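Local coordinates for ABC transporter substrate-binding protein (Rhizobium radiobacter, PDB 6TFX) that binds the mannityl-opine mannopinic acid as a periplasmic solute-binding protein and probably delivers it to an ABC transporter for import, at residues Ala270-Asn276 / Gln352-Phe358; Val275-Ala281 / Ile455-Glu459; Val420-Ile425 / Glu443-Ile448; Leu219-Asn225 / Thr463-Lys469. All coordinates share one frame; numbering follows the deposited sequence.

Interaction 1: Ala270-Asn276 / Gln352-Phe358; sequences ALAHTVN and QVAEGGF
This is a buried contact between two helix ends. The chain leaving helix 265-272 meets the C-terminal end of helix 340-353, and a phenylalanine and a glutamine mark its two sides. Phe358 receives Leu271 over one ring face. Leu271 CD1 lies 3.9 Å from the centroid of the Phe358 ring and only 9° off its normal, a CH-pi contact. Leu271 CG stands anti to the backbone N (chi1 -174°), which carries CD1 over the ring and also against Val353 CG1. Val275 CG1 comes alongside Val353 CG1 at 3.6 Å, the two side chains pointing the same way. Thr274 fills the middle. Thr274 OG1 makes a weak hydrogen bond to Gln352 O at 3.1 Å, while Thr274 CB packs on Gly356 CA at 3.7 Å. At the polar side the extended Gln352 side chain grips the backbone of Asn276 twice. Asn276 N donates to Gln352 OE1 at 2.8 Å, from well above the carbonyl plane, and Gln352 NE2 donates to Asn276 O at 3.1 Å. This pair of bonds fixes the rotation of the amide. Asn276 OD1 turns to Gln279 N of the next helix. Ser317 of helix 314-323 bonds Ala270 O. Helix 340-353 ends in a Schellman motif: Phe358 N bonds to Val353 O, Gly357 N bonds to Ala354 O, and Gly357 has positive phi.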
loop_
_atom_site.group_PDB
_atom_site.type_symbol
_atom_site.label_atom_id
_atom_site.label_comp_id
_atom_site.label_asym_id
_atom_site.label_seq_id
_atom_site.Cartn_x
_atom_site.Cartn_y
_atom_site.Cartn_z
ATOM N N ALA A 270 -3.304 -8.685 -27.476
ATOM C CA ALA A 270 -2.925 -7.549 -28.316
ATOM C C ALA A 270 -2.466 -6.381 -27.428
ATOM O O ALA A 270 -1.455 -5.770 -27.710
ATOM C CB ALA A 270 -4.096 -7.121 -29.191
ATOM N N LEU A 271 -3.204 -6.100 -26.336
ATOM C CA LEU A 271 -2.816 -4.999 -25.441
ATOM C C LEU A 271 -1.462 -5.279 -24.815
ATOM O O LEU A 271 -0.601 -4.399 -24.805
ATOM C CB LEU A 271 -3.893 -4.765 -24.362
ATOM C CG LEU A 271 -3.699 -3.557 -23.446
ATOM C CD1 LEU A 271 -3.671 -2.236 -24.242
ATOM C CD2 LEU A 271 -4.812 -3.514 -22.399
ATOM N N ALA A 272 -1.262 -6.518 -24.320
ATOM C CA ALA A 272 -0.008 -6.895 -23.652
ATOM C C ALA A 272 1.192 -6.767 -24.607
ATOM O O ALA A 272 2.290 -6.419 -24.153
ATOM C CB ALA A 272 -0.093 -8.324 -23.127
ATOM N N HIS A 273 0.977 -7.036 -25.915
ATOM C CA HIS A 273 2.055 -6.939 -26.934
ATOM C C HIS A 273 2.376 -5.487 -27.348
ATOM O O HIS A 273 3.338 -5.270 -28.096
ATOM C CB HIS A 273 1.747 -7.791 -28.186
ATOM C CG HIS A 273 1.909 -9.261 -27.972
ATOM N ND1 HIS A 273 3.137 -9.813 -27.649
ATOM C CD2 HIS A 273 1.004 -10.259 -28.102
ATOM C CE1 HIS A 273 2.931 -11.125 -27.560
ATOM N NE2 HIS A 273 1.671 -11.441 -27.831
ATOM N N THR A 274 1.566 -4.491 -26.904
ATOM C CA THR A 274 1.897 -3.130 -27.294
ATOM C C THR A 274 2.224 -2.233 -26.065
ATOM O O THR A 274 2.262 -1.004 -26.193
ATOM C CB THR A 274 0.856 -2.547 -28.253
ATOM O OG1 THR A 274 1.342 -1.276 -28.737
ATOM C CG2 THR A 274 -0.541 -2.439 -27.636
ATOM N N VAL A 275 2.490 -2.860 -24.897
ATOM C CA VAL A 275 2.992 -2.117 -23.744
ATOM C C VAL A 275 4.478 -2.474 -23.672
ATOM O O VAL A 275 4.888 -3.588 -24.051
ATOM C CB VAL A 275 2.262 -2.369 -22.400
ATOM C CG1 VAL A 275 0.785 -2.002 -22.486
ATOM C CG2 VAL A 275 2.443 -3.801 -21.931
ATOM N N ASN A 276 5.285 -1.542 -23.175
ATOM C CA ASN A 276 6.711 -1.814 -23.091
ATOM C C ASN A 276 7.230 -1.338 -21.747
ATOM O O ASN A 276 7.680 -0.205 -21.605
ATOM C CB ASN A 276 7.446 -1.178 -24.275
ATOM C CG ASN A 276 8.842 -1.723 -24.432
ATOM O OD1 ASN A 276 9.515 -2.080 -23.453
ATOM N ND2 ASN A 276 9.309 -1.791 -25.670
ATOM N N GLN A 352 2.043 4.484 -25.766
ATOM C CA GLN A 352 2.557 3.195 -26.209
ATOM C C GLN A 352 1.529 2.346 -26.934
ATOM O O GLN A 352 1.852 1.724 -27.955
ATOM C CB GLN A 352 3.115 2.367 -25.048
ATOM C CG GLN A 352 4.393 2.937 -24.436
ATOM C CD GLN A 352 4.953 1.947 -23.422
ATOM O OE1 GLN A 352 4.240 1.077 -22.872
ATOM N NE2 GLN A 352 6.242 2.048 -23.157
ATOM N N VAL A 353 0.312 2.256 -26.375
ATOM C CA VAL A 353 -0.663 1.296 -26.897
ATOM C C VAL A 353 -1.273 1.732 -28.236
ATOM O O VAL A 353 -1.835 0.900 -28.954
ATOM C CB VAL A 353 -1.729 0.872 -25.864
ATOM C CG1 VAL A 353 -1.065 0.307 -24.613
ATOM C CG2 VAL A 353 -2.700 2.003 -25.533
ATOM N N ALA A 354 -1.111 3.005 -28.599
ATOM C CA ALA A 354 -1.556 3.472 -29.919
ATOM C C ALA A 354 -0.803 2.731 -31.040
ATOM O O ALA A 354 -1.350 2.519 -32.120
ATOM C CB ALA A 354 -1.298 4.962 -30.050
ATOM N N GLU A 355 0.448 2.330 -30.784
ATOM C CA GLU A 355 1.240 1.618 -31.786
ATOM C C GLU A 355 0.608 0.284 -32.213
ATOM O O GLU A 355 0.678 -0.079 -33.388
ATOM C CB GLU A 355 2.674 1.410 -31.263
ATOM C CG GLU A 355 3.708 1.365 -32.362
ATOM C CD GLU A 355 3.807 2.615 -33.219
ATOM O OE1 GLU A 355 3.789 3.743 -32.671
ATOM O OE2 GLU A 355 3.904 2.454 -34.455
ATOM N N GLY A 356 -0.025 -0.401 -31.256
ATOM C CA GLY A 356 -0.655 -1.693 -31.488
ATOM C C GLY A 356 -2.126 -1.635 -31.820
ATOM O O GLY A 356 -2.768 -2.681 -31.922
ATOM N N GLY A 357 -2.656 -0.424 -31.965
ATOM C CA GLY A 357 -4.046 -0.251 -32.375
ATOM C C GLY A 357 -5.054 0.121 -31.306
ATOM O O GLY A 357 -6.262 0.046 -31.585
ATOM N N PHE A 358 -4.591 0.541 -30.108
ATOM C CA PHE A 358 -5.525 0.930 -29.042
ATOM C C PHE A 358 -5.536 2.416 -28.866
ATOM O O PHE A 358 -4.467 3.010 -28.678
ATOM C CB PHE A 358 -5.150 0.288 -27.700
ATOM C CG PHE A 358 -5.346 -1.211 -27.680
ATOM C CD1 PHE A 358 -4.349 -2.063 -28.131
ATOM C CD2 PHE A 358 -6.521 -1.770 -27.173
ATOM C CE1 PHE A 358 -4.532 -3.450 -28.114
ATOM C CE2 PHE A 358 -6.699 -3.158 -27.134
ATOM C CZ PHE A 358 -5.703 -3.991 -27.605
#

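Interaction 2: Val275-Ala281 / Ile455-Glu459; sequences VNAAQIA and IPLTE
Helix 277-284 packs here on strand 454-467 of the large mixed sheet, in the part of the fold that borders the opine pocket. The short axes run almost parallel, 16° apart and 7.2 Å at closest approach. Across the two segments the contact is made by carbon packing. Ala277 presses its CB onto the strand backbone, 3.5 Å from Leu457 O. One residue on, Thr458 CG2 reaches the first turn of the helix. Thr458 CG2 lies 3.6 Å from Ala277 O and 3.7 Å from Ala281 N, and Ile280 CG2 touches the same methyl at 3.8 Å. Thr458 CG2 stands anti to its own carbonyl carbon (chi1 50° for OG1), and this turns the methyl to the helix. Before the helix, Val275 CG2 meets Ile455 CG2 at 3.4 Å, a short contact that is doubtful, because Val275 is deposited in two conformers. The start of the helix is fixed from within its own segment. Asn276 OD1 accepts from Gln279 N at 3.1 Å, the N-H coming in steeply out of the side-chain amide plane. Strand 240-255 pairs with the strand through Leu253 and Asn251. Helix 340-353 adds Ile349 on Leu457 and Leu345 on Ile280. The side chain of Thr458 is about 6 Å from the bound opine ligand. The arrangement is a helix with an asparagine N-cap laid along a sheet strand, in the alpha/beta fold of periplasmic binding proteins.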
loop_
_atom_site.group_PDB
_atom_site.type_symbol
_atom_site.label_atom_id
_atom_site.label_comp_id
_atom_site.label_asym_id
_atom_site.label_seq_id
_atom_site.Cartn_x
_atom_site.Cartn_y
_atom_site.Cartn_z
ATOM N N VAL A 275 2.490 -2.860 -24.897
ATOM C CA VAL A 275 2.992 -2.117 -23.744
ATOM C C VAL A 275 4.478 -2.474 -23.672
ATOM O O VAL A 275 4.888 -3.588 -24.051
ATOM C CB VAL A 275 2.262 -2.369 -22.400
ATOM C CG1 VAL A 275 0.785 -2.002 -22.486
ATOM C CG2 VAL A 275 2.443 -3.801 -21.931
ATOM N N ASN A 276 5.285 -1.542 -23.175
ATOM C CA ASN A 276 6.711 -1.814 -23.091
ATOM C C ASN A 276 7.230 -1.338 -21.747
ATOM O O ASN A 276 7.680 -0.205 -21.605
ATOM C CB ASN A 276 7.446 -1.178 -24.275
ATOM C CG ASN A 276 8.842 -1.723 -24.432
ATOM O OD1 ASN A 276 9.515 -2.080 -23.453
ATOM N ND2 ASN A 276 9.309 -1.791 -25.670
ATOM N N ALA A 277 7.177 -2.220 -20.757
ATOM C CA ALA A 277 7.598 -1.863 -19.408
ATOM C C ALA A 277 9.080 -1.496 -19.349
ATOM O O ALA A 277 9.457 -0.542 -18.644
ATOM C CB ALA A 277 7.281 -3.009 -18.453
ATOM N N ALA A 278 9.937 -2.239 -20.097
ATOM C CA ALA A 278 11.392 -1.931 -20.077
ATOM C C ALA A 278 11.675 -0.504 -20.544
ATOM O O ALA A 278 12.522 0.185 -19.953
ATOM C CB ALA A 278 12.170 -2.932 -20.920
ATOM N N GLN A 279 10.933 -0.038 -21.550
ATOM C CA GLN A 279 11.108 1.336 -22.042
ATOM C C GLN A 279 10.620 2.378 -21.026
ATOM O O GLN A 279 11.236 3.450 -20.901
ATOM C CB GLN A 279 10.468 1.523 -23.417
ATOM C CG GLN A 279 11.171 0.678 -24.509
ATOM C CD GLN A 279 12.480 1.230 -25.061
ATOM O OE1 GLN A 279 12.995 2.275 -24.633
ATOM N NE2 GLN A 279 13.054 0.525 -26.036
ATOM N N ILE A 280 9.544 2.061 -20.258
ATOM C CA ILE A 280 9.073 2.990 -19.225
ATOM C C ILE A 280 10.158 3.088 -18.131
ATOM O O ILE A 280 10.470 4.191 -17.658
ATOM C CB ILE A 280 7.723 2.519 -18.614
ATOM C CG1 ILE A 280 6.618 2.608 -19.686
ATOM C CG2 ILE A 280 7.349 3.333 -17.340
ATOM C CD1 ILE A 280 5.326 1.830 -19.303
ATOM N N ALA A 281 10.740 1.932 -17.748
ATOM C CA ALA A 281 11.793 1.896 -16.709
ATOM C C ALA A 281 13.034 2.672 -17.164
ATOM O O ALA A 281 13.599 3.427 -16.376
ATOM C CB ALA A 281 12.154 0.445 -16.387
ATOM N N ILE A 455 -1.491 -6.988 -16.861
ATOM C CA ILE A 455 -0.247 -6.758 -17.600
ATOM C C ILE A 455 0.658 -5.966 -16.682
ATOM O O ILE A 455 0.337 -4.841 -16.301
ATOM C CB ILE A 455 -0.508 -5.986 -18.919
ATOM C CG1 ILE A 455 -1.537 -6.714 -19.814
ATOM C CG2 ILE A 455 0.842 -5.767 -19.639
ATOM C CD1 ILE A 455 -2.159 -5.766 -20.847
ATOM N N PRO A 456 1.808 -6.533 -16.311
ATOM C CA PRO A 456 2.697 -5.804 -15.401
ATOM C C PRO A 456 3.428 -4.698 -16.114
ATOM O O PRO A 456 3.780 -4.811 -17.305
ATOM C CB PRO A 456 3.700 -6.861 -14.940
ATOM C CG PRO A 456 3.688 -7.893 -16.001
ATOM C CD PRO A 456 2.322 -7.878 -16.647
ATOM N N LEU A 457 3.655 -3.621 -15.380
ATOM C CA LEU A 457 4.407 -2.514 -15.940
ATOM C C LEU A 457 5.685 -2.450 -15.134
ATOM O O LEU A 457 6.405 -3.441 -15.073
ATOM C CB LEU A 457 3.574 -1.218 -15.891
ATOM C CG LEU A 457 2.172 -1.349 -16.520
ATOM C CD1 LEU A 457 1.409 -0.121 -16.343
ATOM C CD2 LEU A 457 2.267 -1.717 -17.971
ATOM N N THR A 458 5.962 -1.320 -14.516
ATOM C CA THR A 458 7.159 -1.170 -13.697
ATOM C C THR A 458 6.757 -1.210 -12.219
ATOM O O THR A 458 5.582 -0.994 -11.887
ATOM C CB THR A 458 7.767 0.218 -13.971
ATOM O OG1 THR A 458 6.716 1.202 -13.862
ATOM C CG2 THR A 458 8.453 0.292 -15.329
ATOM N N GLU A 459 7.752 -1.410 -11.326
ATOM C CA GLU A 459 7.565 -1.225 -9.895
ATOM C C GLU A 459 8.466 -0.028 -9.568
ATOM O O GLU A 459 9.522 0.135 -10.214
ATOM C CB GLU A 459 7.910 -2.469 -9.048
ATOM C CG GLU A 459 9.355 -2.921 -9.130
ATOM C CD GLU A 459 9.642 -4.249 -8.454
ATOM O OE1 GLU A 459 8.696 -4.881 -7.933
ATOM O OE2 GLU A 459 10.817 -4.680 -8.491
#

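Interaction 3: Val420-Ile425 / Glu443-Ile448; sequences VADKQI and EAQKLI
Gln424 and Glu443 meet through chains of different shape. Gln424 starts with CG anti to its carbonyl carbon and then bends at chi2, 77°, so its amide turns along the neighbouring helix. Glu443 is extended, and the two side chains cross at about a right angle. Gln424 NE2 donates to Glu443 OE2 at 3.1 Å. The bond is bent, 139° at the hydrogen, and the nitrogen approaches from above the carboxylate plane. The amide and carboxylate planes lie 63° apart. Gln424 CG lies over the same carboxylate face, 3.5 Å from Glu443 CD. Leu447 CD1 also touches the amide, 3.5 Å from Gln424 OE1.

Below this polar pair the packing is apolar and close. The small side chains let the backbones approach to 5.0 Å between Ala421 CA and Ala444 CA. Ala421 CB meets Ala444 CB at 3.9 Å. Ile425 CG1 touches the same Ala444 methyl, and Ile448 CG1 packs on Ala421 CB. At the end nearest the metal, Val420 CG1 rests on the Leu447 backbone, 3.7 Å from Leu447 O.

A magnesium ion lies about 3 Å from the side chain of Val420, in a site formed by Cys418 and Cys453, which flank this helix pair in the sequence. Helix 392-400 packs against the buried side, where Leu396 meets both Ile425 and Ile448. The pair thus joins the first turn of helix 422-430 to helix 434-450, which leads into strand 454-467.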
loop_
_atom_site.group_PDB
_atom_site.type_symbol
_atom_site.label_atom_id
_atom_site.label_comp_id
_atom_site.label_asym_id
_atom_site.label_seq_id
_atom_site.Cartn_x
_atom_site.Cartn_y
_atom_site.Cartn_z
ATOM N N VAL A 420 -8.710 -17.886 -12.568
ATOM C CA VAL A 420 -7.897 -18.969 -13.154
ATOM C C VAL A 420 -6.927 -19.648 -12.179
ATOM O O VAL A 420 -6.557 -20.819 -12.406
ATOM C CB VAL A 420 -7.147 -18.501 -14.438
ATOM C CG1 VAL A 420 -5.993 -17.530 -14.139
ATOM C CG2 VAL A 420 -6.693 -19.691 -15.296
ATOM N N ALA A 421 -6.499 -18.921 -11.137
ATOM C CA ALA A 421 -5.468 -19.430 -10.238
ATOM C C ALA A 421 -5.967 -19.749 -8.834
ATOM O O ALA A 421 -5.148 -19.946 -7.927
ATOM C CB ALA A 421 -4.336 -18.408 -10.180
ATOM N N ASP A 422 -7.307 -19.822 -8.630
ATOM C CA ASP A 422 -7.826 -20.063 -7.279
ATOM C C ASP A 422 -7.264 -21.278 -6.586
ATOM O O ASP A 422 -6.869 -21.184 -5.429
ATOM C CB ASP A 422 -9.339 -20.199 -7.283
ATOM C CG ASP A 422 -10.111 -18.915 -7.421
ATOM O OD1 ASP A 422 -9.473 -17.837 -7.601
ATOM O OD2 ASP A 422 -11.344 -18.976 -7.344
ATOM N N LYS A 423 -7.248 -22.436 -7.282
ATOM C CA LYS A 423 -6.771 -23.663 -6.644
ATOM C C LYS A 423 -5.299 -23.583 -6.265
ATOM O O LYS A 423 -4.927 -24.053 -5.190
ATOM C CB LYS A 423 -7.017 -24.880 -7.556
ATOM C CG LYS A 423 -8.505 -25.083 -7.898
ATOM C CD LYS A 423 -9.403 -25.353 -6.689
ATOM C CE LYS A 423 -10.851 -25.058 -6.999
ATOM N NZ LYS A 423 -11.751 -25.505 -5.903
ATOM N N GLN A 424 -4.463 -22.973 -7.120
ATOM C CA GLN A 424 -3.025 -22.847 -6.823
ATOM C C GLN A 424 -2.785 -21.899 -5.651
ATOM O O GLN A 424 -1.944 -22.157 -4.789
ATOM C CB GLN A 424 -2.265 -22.346 -8.060
ATOM C CG GLN A 424 -2.205 -23.383 -9.191
ATOM C CD GLN A 424 -3.483 -23.539 -9.995
ATOM O OE1 GLN A 424 -4.386 -22.702 -9.948
ATOM N NE2 GLN A 424 -3.575 -24.608 -10.786
ATOM N N ILE A 425 -3.534 -20.786 -5.622
ATOM C CA ILE A 425 -3.391 -19.796 -4.547
ATOM C C ILE A 425 -3.786 -20.449 -3.210
ATOM O O ILE A 425 -3.059 -20.331 -2.223
ATOM C CB ILE A 425 -4.241 -18.541 -4.876
ATOM C CG1 ILE A 425 -3.608 -17.788 -6.076
ATOM C CG2 ILE A 425 -4.322 -17.622 -3.645
ATOM C CD1 ILE A 425 -4.486 -16.666 -6.667
ATOM N N GLU A 443 3.190 -21.250 -10.298
ATOM C CA GLU A 443 2.156 -21.752 -11.207
ATOM C C GLU A 443 0.990 -20.738 -11.278
ATOM O O GLU A 443 0.485 -20.458 -12.379
ATOM C CB GLU A 443 1.672 -23.126 -10.747
ATOM C CG GLU A 443 0.632 -23.763 -11.662
ATOM C CD GLU A 443 0.073 -25.101 -11.196
ATOM O OE1 GLU A 443 0.549 -25.632 -10.165
ATOM O OE2 GLU A 443 -0.865 -25.609 -11.853
ATOM N N ALA A 444 0.611 -20.149 -10.128
ATOM C CA ALA A 444 -0.470 -19.141 -10.117
ATOM C C ALA A 444 -0.056 -17.936 -10.991
ATOM O O ALA A 444 -0.837 -17.483 -11.821
ATOM C CB ALA A 444 -0.743 -18.689 -8.691
ATOM N N GLN A 445 1.181 -17.444 -10.837
ATOM C CA GLN A 445 1.619 -16.289 -11.642
ATOM C C GLN A 445 1.596 -16.600 -13.138
ATOM O O GLN A 445 1.122 -15.781 -13.923
ATOM C CB GLN A 445 3.014 -15.835 -11.201
ATOM C CG GLN A 445 2.968 -15.193 -9.804
ATOM C CD GLN A 445 4.342 -15.159 -9.170
ATOM O OE1 GLN A 445 5.189 -14.348 -9.537
ATOM N NE2 GLN A 445 4.574 -16.058 -8.212
ATOM N N LYS A 446 2.091 -17.801 -13.534
ATOM C CA LYS A 446 2.109 -18.209 -14.947
ATOM C C LYS A 446 0.690 -18.240 -15.518
ATOM O O LYS A 446 0.469 -17.815 -16.668
ATOM C CB LYS A 446 2.769 -19.580 -15.102
ATOM C CG LYS A 446 4.279 -19.524 -14.896
ATOM C CD LYS A 446 4.904 -20.846 -15.306
ATOM C CE LYS A 446 6.416 -20.760 -15.365
ATOM N NZ LYS A 446 6.997 -20.647 -14.011
ATOM N N LEU A 447 -0.281 -18.725 -14.722
ATOM C CA LEU A 447 -1.663 -18.787 -15.199
ATOM C C LEU A 447 -2.243 -17.400 -15.362
ATOM O O LEU A 447 -2.998 -17.153 -16.305
ATOM C CB LEU A 447 -2.527 -19.563 -14.195
ATOM C CG LEU A 447 -2.275 -21.073 -14.135
ATOM C CD1 LEU A 447 -2.852 -21.675 -12.863
ATOM C CD2 LEU A 447 -2.837 -21.780 -15.367
ATOM N N ILE A 448 -1.951 -16.499 -14.408
ATOM C CA ILE A 448 -2.539 -15.136 -14.490
ATOM C C ILE A 448 -1.916 -14.374 -15.676
ATOM O O ILE A 448 -2.619 -13.671 -16.414
ATOM C CB ILE A 448 -2.308 -14.391 -13.154
ATOM C CG1 ILE A 448 -3.023 -15.145 -11.981
ATOM C CG2 ILE A 448 -2.750 -12.909 -13.258
ATOM C CD1 ILE A 448 -2.472 -14.827 -10.595
#

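Interaction 4: Leu219-Asn225 / Thr463-Lys469; sequences LDVEQGN and TWARKNK
The Trp464 ring carries Gln223 over one face and Val221 CG1 at its edge, within the antiparallel pairing of strands 221-223 and 454-467 in the mixed sheet. Gln223 CB lies 3.7 Å from the centroid of the six-membered Trp464 ring and 6° off the normal, a CH-pi contact. With chi1 at -174° the Gln223 chain swings clear of its own N and runs on across that face. Its amide plane ends only 10° from the ring plane, and OE1 takes a bond from Ala11 N. Val221 CG1 stands 3.7 Å from Trp464 CE3.

Val221 with Arg466 and Gln223 with Trp464 are non-hydrogen-bonded pairs, and their side chains share one face of the sheet. Glu222 with Ala465 is the hydrogen-bonded pair between them. Ala465 N donates to Glu222 O at 2.8 Å, and Glu222 N to Ala465 O at 2.9 Å. Further bonds join Lys467 N to Asp220 O and Gly224 N to Thr463 O. Strand 5-10 pairs with strand 221-223 and brings Met8 and Val10 against Trp464. On the sheet face that carries Glu222 and Ala465, Phe214 and Leu234 pack on Ala465. Beyond the strand end, Thr463 OG1 donates to Asn225 O at 2.7 Å, from above the carbonyl plane.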
loop_
_atom_site.group_PDB
_atom_site.type_symbol
_atom_site.label_atom_id
_atom_site.label_comp_id
_atom_site.label_asym_id
_atom_site.label_seq_id
_atom_site.Cartn_x
_atom_site.Cartn_y
_atom_site.Cartn_z
ATOM N N LEU A 219 8.988 23.911 2.987
ATOM C CA LEU A 219 8.893 22.491 3.345
ATOM C C LEU A 219 10.231 21.930 3.748
ATOM O O LEU A 219 11.245 22.201 3.102
ATOM C CB LEU A 219 8.351 21.638 2.158
ATOM C CG LEU A 219 7.013 22.024 1.522
ATOM C CD1 LEU A 219 6.755 21.207 0.250
ATOM C CD2 LEU A 219 5.868 21.871 2.506
ATOM N N ASP A 220 10.230 21.083 4.771
ATOM C CA ASP A 220 11.435 20.369 5.166
ATOM C C ASP A 220 11.520 19.043 4.398
ATOM O O ASP A 220 12.604 18.469 4.252
ATOM C CB ASP A 220 11.398 20.095 6.665
ATOM C CG ASP A 220 11.266 21.383 7.457
ATOM O OD1 ASP A 220 12.200 22.221 7.385
ATOM O OD2 ASP A 220 10.215 21.565 8.136
ATOM N N VAL A 221 10.363 18.530 3.968
ATOM C CA VAL A 221 10.259 17.259 3.240
ATOM C C VAL A 221 9.259 17.432 2.123
ATOM O O VAL A 221 8.205 18.027 2.333
ATOM C CB VAL A 221 9.768 16.117 4.185
ATOM C CG1 VAL A 221 9.528 14.798 3.429
ATOM C CG2 VAL A 221 10.730 15.897 5.333
ATOM N N GLU A 222 9.542 16.839 0.957
ATOM C CA GLU A 222 8.558 16.839 -0.117
ATOM C C GLU A 222 8.546 15.510 -0.834
ATOM O O GLU A 222 9.604 14.901 -1.048
ATOM C CB GLU A 222 8.740 17.996 -1.105
ATOM C CG GLU A 222 9.911 17.828 -2.062
ATOM C CD GLU A 222 9.780 18.483 -3.425
ATOM O OE1 GLU A 222 10.833 18.737 -4.047
ATOM O OE2 GLU A 222 8.641 18.732 -3.878
ATOM N N GLN A 223 7.353 15.042 -1.166
ATOM C CA GLN A 223 7.230 13.827 -1.965
ATOM C C GLN A 223 7.724 14.150 -3.373
ATOM O O GLN A 223 7.453 15.240 -3.913
ATOM C CB GLN A 223 5.772 13.370 -2.013
ATOM C CG GLN A 223 5.586 12.025 -2.721
ATOM C CD GLN A 223 4.213 11.456 -2.526
ATOM O OE1 GLN A 223 3.351 12.037 -1.845
ATOM N NE2 GLN A 223 3.980 10.267 -3.112
ATOM N N GLY A 224 8.439 13.207 -3.954
ATOM C CA GLY A 224 8.953 13.374 -5.295
ATOM C C GLY A 224 8.085 12.641 -6.280
ATOM O O GLY A 224 6.890 12.438 -6.044
ATOM N N ASN A 225 8.681 12.239 -7.394
ATOM C CA ASN A 225 7.964 11.416 -8.360
ATOM C C ASN A 225 8.938 10.360 -8.907
ATOM O O ASN A 225 10.047 10.198 -8.371
ATOM C CB ASN A 225 7.303 12.261 -9.452
ATOM C CG ASN A 225 8.267 12.949 -10.378
ATOM O OD1 ASN A 225 9.458 12.606 -10.459
ATOM N ND2 ASN A 225 7.755 13.915 -11.141
ATOM N N THR A 463 9.830 7.931 -3.548
ATOM C CA THR A 463 10.886 8.946 -3.685
ATOM C C THR A 463 10.473 10.171 -2.889
ATOM O O THR A 463 9.383 10.696 -3.094
ATOM C CB THR A 463 11.115 9.332 -5.158
ATOM O OG1 THR A 463 9.859 9.670 -5.739
ATOM C CG2 THR A 463 11.775 8.229 -5.961
ATOM N N TRP A 464 11.341 10.616 -1.979
ATOM C CA TRP A 464 11.050 11.779 -1.136
ATOM C C TRP A 464 12.317 12.575 -0.915
ATOM O O TRP A 464 13.386 11.978 -0.777
ATOM C CB TRP A 464 10.493 11.294 0.224
ATOM C CG TRP A 464 9.121 10.670 0.142
ATOM C CD1 TRP A 464 8.797 9.424 -0.329
ATOM C CD2 TRP A 464 7.907 11.236 0.632
ATOM N NE1 TRP A 464 7.438 9.225 -0.245
ATOM C CE2 TRP A 464 6.869 10.307 0.366
ATOM C CE3 TRP A 464 7.595 12.424 1.310
ATOM C CZ2 TRP A 464 5.546 10.537 0.747
ATOM C CZ3 TRP A 464 6.274 12.665 1.656
ATOM C CH2 TRP A 464 5.270 11.722 1.385
ATOM N N ALA A 465 12.212 13.915 -0.931
ATOM C CA ALA A 465 13.385 14.762 -0.717
ATOM C C ALA A 465 13.277 15.428 0.654
ATOM O O ALA A 465 12.175 15.701 1.130
ATOM C CB ALA A 465 13.464 15.834 -1.787
ATOM N N ARG A 466 14.410 15.659 1.287
ATOM C CA ARG A 466 14.436 16.332 2.581
ATOM C C ARG A 466 15.677 17.192 2.625
ATOM O O ARG A 466 16.599 17.005 1.822
ATOM C CB ARG A 466 14.471 15.330 3.745
ATOM C CG ARG A 466 15.735 14.470 3.795
ATOM C CD ARG A 466 15.773 13.656 5.058
ATOM N NE ARG A 466 16.722 12.549 4.959
ATOM C CZ ARG A 466 17.974 12.596 5.399
ATOM N NH1 ARG A 466 18.455 13.709 5.938
ATOM N NH2 ARG A 466 18.763 11.539 5.282
ATOM N N LYS A 467 15.701 18.129 3.557
ATOM C CA LYS A 467 16.878 18.947 3.780
ATOM C C LYS A 467 17.816 18.124 4.682
ATOM O O LYS A 467 17.314 17.376 5.528
ATOM C CB LYS A 467 16.464 20.278 4.436
ATOM C CG LYS A 467 15.606 21.185 3.524
ATOM C CD LYS A 467 16.422 21.762 2.365
ATOM C CE LYS A 467 15.550 22.442 1.339
ATOM N NZ LYS A 467 16.336 22.847 0.148
ATOM N N ASN A 468 19.160 18.233 4.508
ATOM C CA ASN A 468 20.063 17.421 5.334
ATOM C C ASN A 468 20.080 17.837 6.824
ATOM O O ASN A 468 20.713 17.154 7.628
ATOM C CB ASN A 468 21.486 17.341 4.758
ATOM C CG ASN A 468 22.239 18.639 4.711
ATOM O OD1 ASN A 468 21.738 19.714 5.075
ATOM N ND2 ASN A 468 23.469 18.564 4.235
ATOM N N LYS A 469 19.369 18.930 7.191
ATOM C CA LYS A 469 19.231 19.358 8.586
ATOM C C LYS A 469 18.244 18.417 9.312
ATOM O O LYS A 469 18.170 18.446 10.536
ATOM C CB LYS A 469 18.749 20.818 8.677
ATOM C CG LYS A 469 17.359 21.099 8.103
ATOM C CD LYS A 469 16.993 22.576 8.266
ATOM C CE LYS A 469 15.883 23.001 7.336
ATOM N NZ LYS A 469 15.857 24.478 7.159
HETATM O O HOH W 1 6.947 8.497 -3.654
#

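From the N terminus, the first of these segments is on strand 221-223. It belongs to interaction 4, and the closest ends of its two segments are 238 residues apart. Interaction 4 therefore closes the widest loop, and the other three fall within it. Helices 265-272 and 277-284 follow. Interaction 1 ties the end of the first to helix 340-353, and interaction 2 ties the second to strand 454-467. These two loops cross, share Val275 and Asn276, and touch through Ile455 on Leu271. Interaction 3 opens after interaction 1 has closed. It joins helices 422-430 and 434-450 inside the loop of interaction 2. Strand 454-467 then serves interactions 2 and 4 in turn, and so links both regions through one sheet.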